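Local coordinates for hypothetical sugar ABC-transporter sugar binding protein (Arthrobacter globiformis, PDB 7BVT) that binds cyclic alpha-maltosyl-1,6-maltose and probably hands it to a sugar ABC transporter as the solute-binding component of the uptake system, at residues P27-V32 and D57-A62; R109-T114 and F315-L320; L142-N147 and N160-W165; A220-P225 and D403-A408; Y233-I238 and K390-E395. All blocks are in the same frame, centred on the assembly; numbering follows the deposited sequence.

Contact 1: residues P27-V32 and D57-A62; sequences PVEVTV and DVRISA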
# COMPACT_ATOMS: atom_id res chain seq x y z
N PRO A 27 11.91 -18.76 29.03
CA PRO A 27 10.79 -18.23 28.25
C PRO A 27 10.24 -19.15 27.15
O PRO A 27 10.91 -20.07 26.71
CB PRO A 27 11.37 -16.96 27.63
CG PRO A 27 12.86 -17.26 27.54
CD PRO A 27 13.15 -18.00 28.84
N VAL A 28 9.01 -18.89 26.70
CA VAL A 28 8.49 -19.52 25.46
C VAL A 28 9.28 -18.90 24.29
O VAL A 28 9.31 -17.64 24.21
CB VAL A 28 6.97 -19.29 25.29
CG1 VAL A 28 6.46 -19.85 23.96
CG2 VAL A 28 6.17 -19.83 26.46
N GLU A 29 9.89 -19.72 23.46
CA GLU A 29 10.71 -19.26 22.31
C GLU A 29 9.77 -19.05 21.13
O GLU A 29 9.00 -19.96 20.82
CB GLU A 29 11.79 -20.28 21.96
CG GLU A 29 12.66 -20.61 23.17
CD GLU A 29 13.70 -19.56 23.52
OE1 GLU A 29 13.95 -18.67 22.67
OE2 GLU A 29 14.27 -19.63 24.65
N VAL A 30 9.80 -17.86 20.54
CA VAL A 30 8.90 -17.47 19.44
C VAL A 30 9.80 -16.96 18.31
O VAL A 30 10.59 -16.03 18.51
CB VAL A 30 7.89 -16.41 19.94
CG1 VAL A 30 7.10 -15.76 18.80
CG2 VAL A 30 6.91 -16.99 20.95
N THR A 31 9.65 -17.56 17.17
CA THR A 31 10.41 -17.14 15.99
C THR A 31 9.59 -16.17 15.13
O THR A 31 8.39 -16.39 14.96
CB THR A 31 10.86 -18.34 15.19
OG1 THR A 31 9.73 -19.10 14.78
CG2 THR A 31 11.84 -19.17 16.01
N VAL A 32 10.26 -15.17 14.59
CA VAL A 32 9.66 -14.15 13.69
C VAL A 32 10.49 -14.12 12.43
O VAL A 32 11.69 -13.91 12.57
CB VAL A 32 9.62 -12.76 14.31
CG1 VAL A 32 9.07 -11.76 13.31
CG2 VAL A 32 8.81 -12.74 15.58
N ASP A 57 8.78 -14.14 30.05
CA ASP A 57 7.80 -15.18 29.66
C ASP A 57 7.93 -15.56 28.19
O ASP A 57 7.60 -16.73 27.88
CB ASP A 57 6.37 -14.72 29.91
CG ASP A 57 6.17 -14.41 31.36
OD1 ASP A 57 6.42 -15.33 32.14
OD2 ASP A 57 5.85 -13.25 31.67
N VAL A 58 8.39 -14.63 27.34
CA VAL A 58 8.53 -14.85 25.88
C VAL A 58 9.90 -14.33 25.47
O VAL A 58 10.28 -13.23 25.90
CB VAL A 58 7.40 -14.13 25.13
CG1 VAL A 58 7.48 -14.35 23.63
CG2 VAL A 58 6.05 -14.52 25.65
N ARG A 59 10.58 -15.07 24.58
CA ARG A 59 11.81 -14.60 23.92
C ARG A 59 11.58 -14.68 22.41
O ARG A 59 11.28 -15.80 21.91
CB ARG A 59 13.04 -15.43 24.31
CG ARG A 59 14.28 -15.14 23.47
CD ARG A 59 15.59 -15.64 24.08
NE ARG A 59 16.75 -15.08 23.37
CZ ARG A 59 17.20 -13.81 23.49
NH1 ARG A 59 16.60 -12.95 24.30
NH2 ARG A 59 18.25 -13.40 22.79
N ILE A 60 11.68 -13.52 21.77
CA ILE A 60 11.50 -13.36 20.31
C ILE A 60 12.87 -13.53 19.66
O ILE A 60 13.83 -12.84 20.08
CB ILE A 60 10.90 -11.99 19.94
CG1 ILE A 60 9.47 -11.82 20.48
CG2 ILE A 60 11.01 -11.78 18.42
CD1 ILE A 60 8.43 -12.69 19.80
N SER A 61 12.93 -14.41 18.68
CA SER A 61 14.09 -14.60 17.78
C SER A 61 13.64 -14.21 16.39
O SER A 61 12.93 -14.98 15.78
CB SER A 61 14.61 -16.01 17.79
OG SER A 61 15.12 -16.29 19.08
N ALA A 62 14.14 -13.09 15.92
CA ALA A 62 13.78 -12.52 14.62
C ALA A 62 14.86 -12.90 13.62
O ALA A 62 16.04 -12.80 14.03
CB ALA A 62 13.63 -11.05 14.77
O HOH W 1 13.14 -17.61 20.51
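V30 and I60 lie side by side and point the same way off two paired parallel strands, and V30 CG1 meets I60 CD1 at 3.5 Å, tighter than usual van der Waals contact. The isoleucine reaches that methyl because its CG1 stands beside the backbone N (chi1 -65°) and the chain bends again at chi2, folding CD1 back toward the valine. Two further valine contacts on this face run diagonally: V30 slants across V58, CG2 to CG1 3.8 Å, and V32 across I60, CG2 to CG2 3.7 Å. On the face of E29, R59 and S61 the chemistry changes. E29 and R59 run alongside each other with carboxylate and guanidinium planes 73° apart, and the glutamate touches the arginine's aliphatic part, OE1 lying 3.6 Å from R59 CG, while the charged ends stay apart. One water joins this face, donating hydrogen bonds to E29 OE1 and R59 O and accepting one from S61 OG. Five backbone bonds, from V28 N to D57 O at one end to V32 N to S61 O at the other, keep the register. The pair forms the two strands of a beta-alpha-beta unit, joined through helix 38-53, which packs Y51 and V48 on I60; A311 and F315 of helix 306-319 lie against the same apolar face, and strand 86-90 pairs with strand 28-34.

Contact 2: residues R109-T114 and F315-L320; sequences RIPDDT and FLSWFL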
# COMPACT_ATOMS: atom_id res chain seq x y z
N ARG A 109 -6.77 -12.78 21.30
CA ARG A 109 -5.32 -12.92 21.66
C ARG A 109 -4.71 -11.53 21.77
O ARG A 109 -4.01 -11.24 22.72
CB ARG A 109 -4.61 -13.80 20.63
CG ARG A 109 -5.18 -15.21 20.50
CD ARG A 109 -4.27 -16.17 19.74
NE ARG A 109 -5.03 -17.34 19.21
CZ ARG A 109 -5.28 -18.43 19.90
NH1 ARG A 109 -4.79 -18.60 21.11
NH2 ARG A 109 -5.98 -19.42 19.37
N ILE A 110 -4.98 -10.68 20.82
CA ILE A 110 -4.60 -9.24 20.88
C ILE A 110 -5.76 -8.50 21.51
O ILE A 110 -6.91 -8.79 21.16
CB ILE A 110 -4.25 -8.74 19.46
CG1 ILE A 110 -3.09 -9.57 18.90
CG2 ILE A 110 -4.00 -7.25 19.46
CD1 ILE A 110 -2.64 -9.14 17.51
N PRO A 111 -5.55 -7.51 22.39
CA PRO A 111 -6.66 -6.86 23.07
C PRO A 111 -7.67 -6.28 22.07
O PRO A 111 -7.33 -5.70 21.04
CB PRO A 111 -6.01 -5.73 23.87
CG PRO A 111 -4.66 -6.32 24.18
CD PRO A 111 -4.26 -7.00 22.90
N ASP A 112 -8.94 -6.47 22.39
CA ASP A 112 -10.03 -5.96 21.56
C ASP A 112 -9.82 -4.48 21.25
O ASP A 112 -10.00 -4.04 20.05
CB ASP A 112 -11.38 -6.16 22.25
CG ASP A 112 -11.79 -7.56 22.69
OD1 ASP A 112 -11.15 -8.57 22.35
OD2 ASP A 112 -12.84 -7.64 23.34
N ASP A 113 -9.45 -3.65 22.23
CA ASP A 113 -9.33 -2.19 21.99
C ASP A 113 -8.17 -1.90 21.01
O ASP A 113 -8.26 -0.95 20.24
CB ASP A 113 -9.20 -1.38 23.27
CG ASP A 113 -10.48 -1.39 24.12
OD1 ASP A 113 -11.49 -1.93 23.66
OD2 ASP A 113 -10.42 -0.88 25.25
N THR A 114 -7.13 -2.72 21.01
CA THR A 114 -6.03 -2.55 20.03
C THR A 114 -6.60 -2.84 18.63
O THR A 114 -6.42 -2.03 17.74
CB THR A 114 -4.86 -3.48 20.35
OG1 THR A 114 -4.27 -2.94 21.56
CG2 THR A 114 -3.87 -3.53 19.22
N PHE A 315 3.70 -10.66 22.01
CA PHE A 315 4.68 -9.77 21.34
C PHE A 315 3.96 -8.81 20.37
O PHE A 315 4.19 -7.59 20.43
CB PHE A 315 5.75 -10.56 20.61
CG PHE A 315 6.61 -9.69 19.75
CD1 PHE A 315 7.41 -8.70 20.31
CD2 PHE A 315 6.54 -9.81 18.38
CE1 PHE A 315 8.13 -7.86 19.51
CE2 PHE A 315 7.28 -8.97 17.58
CZ PHE A 315 8.10 -8.01 18.14
N LEU A 316 3.04 -9.34 19.57
CA LEU A 316 2.32 -8.48 18.59
C LEU A 316 1.48 -7.46 19.36
O LEU A 316 1.42 -6.30 18.95
CB LEU A 316 1.48 -9.36 17.66
CG LEU A 316 2.20 -10.26 16.68
CD1 LEU A 316 1.23 -10.99 15.77
CD2 LEU A 316 3.22 -9.51 15.85
N SER A 317 0.86 -7.85 20.48
CA SER A 317 0.04 -6.91 21.30
C SER A 317 0.95 -5.77 21.78
O SER A 317 0.58 -4.61 21.69
CB SER A 317 -0.62 -7.61 22.47
OG SER A 317 -1.52 -8.64 22.02
N TRP A 318 2.15 -6.11 22.25
CA TRP A 318 3.08 -5.07 22.75
C TRP A 318 3.50 -4.15 21.59
O TRP A 318 3.53 -2.92 21.75
CB TRP A 318 4.26 -5.76 23.45
CG TRP A 318 5.30 -4.77 23.88
CD1 TRP A 318 5.36 -4.11 25.07
CD2 TRP A 318 6.46 -4.38 23.12
NE1 TRP A 318 6.44 -3.26 25.08
CE2 TRP A 318 7.16 -3.45 23.93
CE3 TRP A 318 7.00 -4.70 21.86
CZ2 TRP A 318 8.28 -2.78 23.48
CZ3 TRP A 318 8.17 -4.09 21.45
CH2 TRP A 318 8.83 -3.18 22.28
N PHE A 319 3.84 -4.77 20.47
CA PHE A 319 4.25 -4.05 19.25
C PHE A 319 3.15 -3.06 18.82
O PHE A 319 3.48 -2.01 18.28
CB PHE A 319 4.59 -5.03 18.14
CG PHE A 319 5.49 -4.40 17.11
CD1 PHE A 319 6.84 -4.20 17.38
CD2 PHE A 319 5.01 -4.05 15.87
CE1 PHE A 319 7.68 -3.68 16.42
CE2 PHE A 319 5.86 -3.53 14.91
CZ PHE A 319 7.19 -3.33 15.20
N LEU A 320 1.88 -3.38 19.11
CA LEU A 320 0.74 -2.55 18.63
C LEU A 320 0.24 -1.57 19.70
O LEU A 320 -0.78 -0.91 19.47
CB LEU A 320 -0.37 -3.51 18.17
CG LEU A 320 -0.05 -4.20 16.84
CD1 LEU A 320 -1.05 -5.29 16.52
CD2 LEU A 320 0.04 -3.19 15.68
O HOH W 2 -2.14 -4.39 22.41
O HOH W 3 -2.98 -0.54 20.87
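I110 packs against helix 306-319 through the end of its side chain: CD1 lies 4.1 Å from L316 CB, the two side chains slanting past one another, and 4.3 Å from L320 CD1. With CG1 beside the backbone N (chi1 -59°) and the chain extended beyond it, that methyl reaches toward both leucines. The other apolar touch is T114 CG2 on L320 CB, 3.7 Å apart, with the side chains crossing at about a right angle. S317 makes the closest approach without bonding across: OG sits 3.3 Å from P111 CD and just as near I110 CA, while its hydrogen bond goes back to A313 O of its own helix. The contact thus sets the start of helix 112-117, with P111 at its N-cap position, against the C-terminal end of helix 306-319 in a solute-binding protein fold; V135 of strand 131-136 touches both I110 and L320. Polar links run through water. T114 OG1, turned beside the backbone N, holds two waters, one donating to S317 O at 2.8 Å and the other to L320 O at 2.6 Å, so the threonine splits its methyl and hydroxyl between the two kinds of contact. Just before I110, R109 NH1 forms a salt bridge with D310 of helix 306-319.

Contact 3: residues L142-N147 and N160-W165; sequences LGYMYN and NPPTTW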
# COMPACT_ATOMS: atom_id res chain seq x y z
N LEU A 142 -0.51 5.66 -1.19
CA LEU A 142 -0.12 6.43 -2.39
C LEU A 142 -0.58 7.86 -2.22
O LEU A 142 -1.71 8.11 -1.83
CB LEU A 142 -0.72 5.81 -3.64
CG LEU A 142 -0.06 4.53 -4.09
CD1 LEU A 142 -0.91 3.87 -5.20
CD2 LEU A 142 1.30 4.77 -4.62
N GLY A 143 0.29 8.76 -2.63
CA GLY A 143 0.04 10.19 -2.56
C GLY A 143 0.47 10.85 -3.84
O GLY A 143 1.02 10.21 -4.74
N TYR A 144 0.25 12.14 -3.89
CA TYR A 144 0.67 12.96 -5.05
C TYR A 144 1.95 13.67 -4.69
O TYR A 144 1.99 14.37 -3.70
CB TYR A 144 -0.46 13.94 -5.40
CG TYR A 144 -0.16 14.87 -6.54
CD1 TYR A 144 -0.32 14.45 -7.84
CD2 TYR A 144 0.30 16.16 -6.32
CE1 TYR A 144 -0.05 15.28 -8.93
CE2 TYR A 144 0.60 16.99 -7.39
CZ TYR A 144 0.47 16.54 -8.68
OH TYR A 144 0.70 17.40 -9.71
N MET A 145 2.96 13.50 -5.52
CA MET A 145 4.25 14.24 -5.35
C MET A 145 4.48 15.07 -6.59
O MET A 145 4.10 14.68 -7.69
CB MET A 145 5.43 13.30 -5.17
CG MET A 145 5.61 12.77 -3.82
SD MET A 145 7.32 12.11 -3.70
CE MET A 145 7.25 11.69 -1.96
N TYR A 146 5.09 16.23 -6.42
CA TYR A 146 5.32 17.13 -7.55
C TYR A 146 6.63 17.87 -7.36
O TYR A 146 7.10 18.03 -6.22
CB TYR A 146 4.14 18.07 -7.73
CG TYR A 146 3.97 19.11 -6.67
CD1 TYR A 146 3.39 18.85 -5.43
CD2 TYR A 146 4.36 20.43 -6.93
CE1 TYR A 146 3.24 19.84 -4.47
CE2 TYR A 146 4.14 21.43 -6.00
CZ TYR A 146 3.62 21.14 -4.75
OH TYR A 146 3.45 22.15 -3.82
N ASN A 147 7.09 18.41 -8.47
CA ASN A 147 8.38 19.15 -8.53
C ASN A 147 8.07 20.64 -8.47
O ASN A 147 7.52 21.18 -9.45
CB ASN A 147 9.12 18.75 -9.78
CG ASN A 147 10.46 19.44 -9.99
OD1 ASN A 147 10.63 20.56 -9.54
ND2 ASN A 147 11.35 18.75 -10.66
N ASN A 160 0.79 25.21 -4.48
CA ASN A 160 -0.67 25.06 -4.73
C ASN A 160 -0.90 23.86 -5.64
O ASN A 160 -1.19 24.03 -6.82
CB ASN A 160 -1.26 26.30 -5.42
CG ASN A 160 -2.75 26.24 -5.75
OD1 ASN A 160 -3.54 25.76 -4.94
ND2 ASN A 160 -3.13 26.77 -6.92
N PRO A 161 -0.65 22.60 -5.22
CA PRO A 161 -0.81 21.49 -6.16
C PRO A 161 -2.28 21.35 -6.54
O PRO A 161 -3.20 21.77 -5.83
CB PRO A 161 -0.29 20.30 -5.37
CG PRO A 161 -0.48 20.68 -3.95
CD PRO A 161 -0.16 22.15 -3.90
N PRO A 162 -2.52 20.58 -7.62
CA PRO A 162 -3.89 20.31 -8.03
C PRO A 162 -4.68 19.53 -6.97
O PRO A 162 -4.06 18.76 -6.26
CB PRO A 162 -3.69 19.52 -9.31
CG PRO A 162 -2.33 18.96 -9.22
CD PRO A 162 -1.51 20.05 -8.53
N THR A 163 -5.98 19.75 -6.90
CA THR A 163 -6.85 19.11 -5.89
C THR A 163 -7.87 18.21 -6.57
O THR A 163 -8.37 17.34 -5.87
CB THR A 163 -7.54 20.10 -4.95
OG1 THR A 163 -8.47 20.84 -5.72
CG2 THR A 163 -6.54 21.00 -4.29
N THR A 164 -8.14 18.41 -7.86
CA THR A 164 -9.09 17.63 -8.64
C THR A 164 -8.41 17.01 -9.88
O THR A 164 -7.38 17.47 -10.31
CB THR A 164 -10.30 18.46 -9.06
OG1 THR A 164 -9.87 19.41 -10.04
CG2 THR A 164 -10.96 19.15 -7.90
N TRP A 165 -9.07 16.03 -10.50
CA TRP A 165 -8.60 15.47 -11.80
C TRP A 165 -8.51 16.58 -12.84
O TRP A 165 -7.56 16.63 -13.56
CB TRP A 165 -9.53 14.38 -12.25
CG TRP A 165 -9.47 13.14 -11.41
CD1 TRP A 165 -8.75 12.92 -10.26
CD2 TRP A 165 -10.16 11.92 -11.70
NE1 TRP A 165 -8.96 11.64 -9.83
CE2 TRP A 165 -9.80 11.01 -10.69
CE3 TRP A 165 -10.97 11.48 -12.74
CZ2 TRP A 165 -10.30 9.70 -10.66
CZ3 TRP A 165 -11.44 10.18 -12.72
CH2 TRP A 165 -11.12 9.31 -11.70
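Y146 OH rests 3.6 Å from P161 CD and hydrogen-bonds to P158 O just ahead of the proline pair, so the hydroxyl ties the strand to the loop that its ring supports. P161 CB sits over one face of that ring, a CH-pi contact 4.1 Å from the centroid and 28° off the normal. The ring gets there because CG lies between the backbone N and the carbonyl carbon (chi1 70°), which swings it toward the loop. Y144 takes the next proline: its OH is 3.4 Å from P162 CG, the two side chains crossing at about a right angle, while CE2 lies 4.0 Å from P161 CB. With an alanine in place of Y146, P161 would probably lose the face it packs on and P158 O its hydroxyl partner, leaving the loop freer to shift. Two tyrosines, two residues apart and on the same side of strand 140-147, thus seat the extended proline pair in the loop leading into helix 165-179, on the strand whose L142 lines the glycan pocket.

Contact 4: residues A220-P225 and D403-A408; sequences AAFNTP and DAAEQA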
# COMPACT_ATOMS: atom_id res chain seq x y z
N ALA A 220 -15.22 -9.50 -11.01
CA ALA A 220 -14.97 -8.07 -11.27
C ALA A 220 -16.17 -7.18 -10.95
O ALA A 220 -17.35 -7.53 -11.16
CB ALA A 220 -14.56 -7.91 -12.70
N ALA A 221 -15.90 -5.95 -10.53
CA ALA A 221 -16.93 -4.95 -10.21
C ALA A 221 -16.63 -3.60 -10.90
O ALA A 221 -17.40 -2.68 -10.66
CB ALA A 221 -17.05 -4.80 -8.73
N PHE A 222 -15.58 -3.51 -11.70
CA PHE A 222 -15.05 -2.21 -12.20
C PHE A 222 -15.61 -1.85 -13.59
O PHE A 222 -15.25 -0.80 -14.12
CB PHE A 222 -13.53 -2.26 -12.26
CG PHE A 222 -12.96 -3.45 -13.01
CD1 PHE A 222 -13.11 -3.55 -14.39
CD2 PHE A 222 -12.34 -4.50 -12.34
CE1 PHE A 222 -12.62 -4.66 -15.07
CE2 PHE A 222 -11.85 -5.61 -13.02
CZ PHE A 222 -12.02 -5.70 -14.38
N ASN A 223 -16.40 -2.70 -14.25
CA ASN A 223 -16.85 -2.43 -15.64
C ASN A 223 -18.15 -1.66 -15.57
O ASN A 223 -19.23 -2.20 -15.81
CB ASN A 223 -16.90 -3.70 -16.48
CG ASN A 223 -17.14 -3.38 -17.94
OD1 ASN A 223 -17.00 -2.23 -18.38
ND2 ASN A 223 -17.46 -4.41 -18.72
N THR A 224 -18.03 -0.40 -15.20
CA THR A 224 -19.10 0.47 -14.73
C THR A 224 -18.82 1.87 -15.25
O THR A 224 -17.74 2.14 -15.73
CB THR A 224 -19.13 0.51 -13.21
OG1 THR A 224 -17.85 0.99 -12.77
CG2 THR A 224 -19.43 -0.85 -12.62
N PRO A 225 -19.78 2.80 -15.14
CA PRO A 225 -19.50 4.18 -15.51
C PRO A 225 -18.32 4.73 -14.70
O PRO A 225 -17.59 5.54 -15.22
CB PRO A 225 -20.81 4.88 -15.17
CG PRO A 225 -21.85 3.78 -15.40
CD PRO A 225 -21.21 2.54 -14.86
N ASP A 403 -14.22 -4.12 -20.76
CA ASP A 403 -14.89 -5.40 -21.07
C ASP A 403 -13.85 -6.52 -21.05
O ASP A 403 -14.14 -7.56 -20.40
CB ASP A 403 -15.53 -5.34 -22.46
CG ASP A 403 -16.85 -4.61 -22.60
OD1 ASP A 403 -17.54 -4.28 -21.55
OD2 ASP A 403 -17.25 -4.42 -23.81
N ALA A 404 -12.72 -6.36 -21.71
CA ALA A 404 -11.66 -7.39 -21.81
C ALA A 404 -11.10 -7.65 -20.41
O ALA A 404 -10.95 -8.81 -19.99
CB ALA A 404 -10.61 -7.01 -22.80
N ALA A 405 -10.83 -6.58 -19.64
CA ALA A 405 -10.29 -6.75 -18.28
C ALA A 405 -11.29 -7.51 -17.40
O ALA A 405 -10.84 -8.36 -16.64
CB ALA A 405 -9.96 -5.40 -17.68
N GLU A 406 -12.57 -7.25 -17.49
CA GLU A 406 -13.61 -7.96 -16.72
C GLU A 406 -13.64 -9.46 -17.08
O GLU A 406 -13.75 -10.33 -16.18
CB GLU A 406 -14.99 -7.34 -16.96
CG GLU A 406 -16.14 -8.09 -16.30
CD GLU A 406 -17.47 -7.38 -16.44
OE1 GLU A 406 -17.79 -6.98 -17.59
OE2 GLU A 406 -18.18 -7.15 -15.40
N GLN A 407 -13.60 -9.76 -18.38
CA GLN A 407 -13.49 -11.15 -18.88
C GLN A 407 -12.29 -11.87 -18.31
O GLN A 407 -12.46 -13.06 -17.95
CB GLN A 407 -13.04 -11.17 -20.34
CG GLN A 407 -14.03 -11.73 -21.26
CD GLN A 407 -14.93 -10.57 -21.52
OE1 GLN A 407 -15.87 -10.38 -20.74
NE2 GLN A 407 -14.63 -9.86 -22.63
N ALA A 408 -11.10 -11.26 -18.38
CA ALA A 408 -9.83 -11.89 -17.98
C ALA A 408 -9.95 -12.14 -16.47
O ALA A 408 -9.62 -13.26 -16.02
CB ALA A 408 -8.68 -11.02 -18.36
O HOH W 4 -17.75 -5.19 -13.45
O HOH W 5 -18.19 -9.07 -13.34
O HOH W 6 -20.69 -5.34 -15.78
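D403 and E406 of helix 398-415 grip the side-chain amide of N223, which is the centre of an inverse gamma turn in the loop before helix 225-239. D403 comes first: its OD1 accepts a hydrogen bond from N223 ND2 at 2.8 Å through its anti lone pair, lying close to the amide plane although the carboxylate is turned 73° from it. A405, next to make contact, offers CB to F222 CE1 at 3.8 Å, while its carbonyl carbon lies in plane at the ring's edge. The ring also meets F384 of helix 377-392 edge-to-face. E406 does the most. Its backbone N approaches the same ring edge, 3.5 Å from F222 CZ, and its CG packs on A220 CB at 3.9 Å. Extended beyond CG, with CG anti to the backbone N (chi1 175°), the glutamate carries its carboxylate to the loop. There OE2 accepts from three waters, one of which also receives N223 N, and another of which donates to A220 O. The remaining N-H of the asparagine goes to OE1: N223 ND2 to E406 OE1 is 2.8 Å and almost straight (179°), meeting the oxygen from above the carboxylate plane, so both amide hydrogens are spent on carboxylates one helical turn apart.

Contact 5: residues Y233-I238 and K390-E395; sequences YWVDLI and KALAGE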
# COMPACT_ATOMS: atom_id res chain seq x y z
N TYR A 233 -9.85 8.99 -17.68
CA TYR A 233 -8.88 9.97 -17.10
C TYR A 233 -7.46 9.63 -17.53
O TYR A 233 -6.71 10.51 -17.99
CB TYR A 233 -9.03 10.00 -15.58
CG TYR A 233 -8.09 10.80 -14.72
CD1 TYR A 233 -7.82 12.13 -14.95
CD2 TYR A 233 -7.65 10.25 -13.53
CE1 TYR A 233 -7.05 12.88 -14.07
CE2 TYR A 233 -6.90 10.98 -12.62
CZ TYR A 233 -6.62 12.31 -12.89
OH TYR A 233 -5.93 13.05 -11.98
N TRP A 234 -7.05 8.38 -17.29
CA TRP A 234 -5.74 7.90 -17.76
C TRP A 234 -5.61 8.15 -19.26
O TRP A 234 -4.58 8.65 -19.70
CB TRP A 234 -5.48 6.42 -17.41
CG TRP A 234 -5.17 6.20 -15.95
CD1 TRP A 234 -5.86 6.70 -14.86
CD2 TRP A 234 -4.17 5.35 -15.41
NE1 TRP A 234 -5.29 6.27 -13.69
CE2 TRP A 234 -4.23 5.47 -14.00
CE3 TRP A 234 -3.16 4.58 -15.97
CZ2 TRP A 234 -3.38 4.75 -13.17
CZ3 TRP A 234 -2.31 3.88 -15.15
CH2 TRP A 234 -2.39 3.99 -13.76
N VAL A 235 -6.60 7.74 -20.04
CA VAL A 235 -6.43 7.78 -21.53
C VAL A 235 -6.37 9.24 -21.99
O VAL A 235 -5.56 9.57 -22.88
CB VAL A 235 -7.54 6.99 -22.23
CG1 VAL A 235 -7.55 7.24 -23.73
CG2 VAL A 235 -7.39 5.51 -21.93
N ASP A 236 -7.12 10.11 -21.31
CA ASP A 236 -7.12 11.55 -21.65
C ASP A 236 -5.76 12.15 -21.34
O ASP A 236 -5.28 12.98 -22.13
CB ASP A 236 -8.18 12.36 -20.93
CG ASP A 236 -9.59 12.11 -21.42
OD1 ASP A 236 -9.73 11.45 -22.44
OD2 ASP A 236 -10.52 12.56 -20.75
N LEU A 237 -5.16 11.82 -20.20
CA LEU A 237 -3.79 12.28 -19.83
C LEU A 237 -2.78 11.82 -20.88
O LEU A 237 -1.91 12.62 -21.26
CB LEU A 237 -3.40 11.77 -18.43
CG LEU A 237 -4.13 12.47 -17.29
CD1 LEU A 237 -4.04 11.66 -16.00
CD2 LEU A 237 -3.54 13.87 -17.07
N ILE A 238 -2.87 10.57 -21.33
CA ILE A 238 -1.89 10.01 -22.29
C ILE A 238 -2.11 10.68 -23.66
O ILE A 238 -1.07 11.09 -24.24
CB ILE A 238 -2.08 8.49 -22.39
CG1 ILE A 238 -1.70 7.82 -21.08
CG2 ILE A 238 -1.30 7.95 -23.58
CD1 ILE A 238 -2.20 6.37 -20.96
N LYS A 390 -3.66 -2.15 -22.82
CA LYS A 390 -3.98 -2.05 -24.27
C LYS A 390 -4.65 -0.70 -24.54
O LYS A 390 -4.37 -0.11 -25.57
CB LYS A 390 -4.83 -3.26 -24.68
CG LYS A 390 -4.09 -4.58 -24.49
CD LYS A 390 -4.83 -5.72 -25.13
CE LYS A 390 -4.27 -7.05 -24.65
NZ LYS A 390 -5.21 -8.15 -24.90
N ALA A 391 -5.51 -0.22 -23.65
CA ALA A 391 -6.13 1.13 -23.81
C ALA A 391 -5.06 2.19 -23.61
O ALA A 391 -5.04 3.16 -24.39
CB ALA A 391 -7.25 1.33 -22.86
N LEU A 392 -4.18 2.05 -22.64
CA LEU A 392 -3.12 3.08 -22.37
C LEU A 392 -2.20 3.16 -23.60
O LEU A 392 -1.69 4.28 -23.96
CB LEU A 392 -2.37 2.70 -21.09
CG LEU A 392 -3.24 2.39 -19.87
CD1 LEU A 392 -2.37 2.13 -18.66
CD2 LEU A 392 -4.26 3.48 -19.62
N ALA A 393 -2.01 2.04 -24.30
CA ALA A 393 -1.06 1.95 -25.43
C ALA A 393 -1.72 2.45 -26.72
O ALA A 393 -1.02 2.51 -27.76
CB ALA A 393 -0.51 0.52 -25.56
N GLY A 394 -3.02 2.76 -26.70
CA GLY A 394 -3.79 3.21 -27.86
C GLY A 394 -4.31 2.06 -28.73
O GLY A 394 -4.80 2.35 -29.83
N GLU A 395 -4.21 0.82 -28.26
CA GLU A 395 -4.55 -0.39 -29.05
C GLU A 395 -5.98 -0.85 -28.77
O GLU A 395 -6.43 -1.81 -29.42
CB GLU A 395 -3.56 -1.51 -28.78
CG GLU A 395 -2.20 -1.25 -29.43
CD GLU A 395 -1.10 -2.15 -28.90
OE1 GLU A 395 -1.44 -3.20 -28.31
OE2 GLU A 395 0.08 -1.78 -29.03
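L392 packs against both W234 and I238, which lie one turn apart on helix 225-239. Its CD1 meets the edge of the indole near the ring plane, 3.7 Å from W234 CE3, and the leucine and tryptophan side chains slant across each other. CD2 touches both residues, 3.9 Å from W234 CB and 3.8 Å from I238 CD1. I238 comes at about a right angle, its CD1 also 3.7 Å from L392 CB. The leucine's CG stands beside the backbone N (chi1 -50°) with the branch extended, which carries both methyls into this site. V235 closes the flank more loosely, CG2 lying 4.3 Å from A391 CB. Cutting L392 back to an alanine would probably leave the indole edge and I238 CD1 without their shared partner and open a gap between the helices. In the next shell W234 is fixed by NE1 bonding to N204 OD1 and by an edge-to-face contact with F201, while G394, with positive phi, ends the leucine's helix in a Schellman motif. The contact thus joins helix 225-239 to the C-terminal end of helix 377-392, with L197 of helix 195-207 touching L392 and helix 398-415 reaching V235 through V398 and A391 through A401.

In the fold
Contacts 1 and 2 lie on the same side of the chain's centre, and helix 306-319, part of contact 2, also packs on the strands of contact 1, with I60 CD1 touching F315 CG at 3.5 Å; contact 3 lies on the opposite side. Contact 1 alone pairs strands by backbone bonds, and contact 2 replaces direct bonds with water bridges. Contacts 3 and 5 are buried, apolar across their segments, and meet where W165 stacks on Y233; contacts 1, 2 and 4 are partly buried. Contact 4 sets the loop before helix 225-239 against helix 398-415, and contact 5 sets that helix against the preceding helix 377-392. Carboxylates bonding directly across the segments set contact 4 apart.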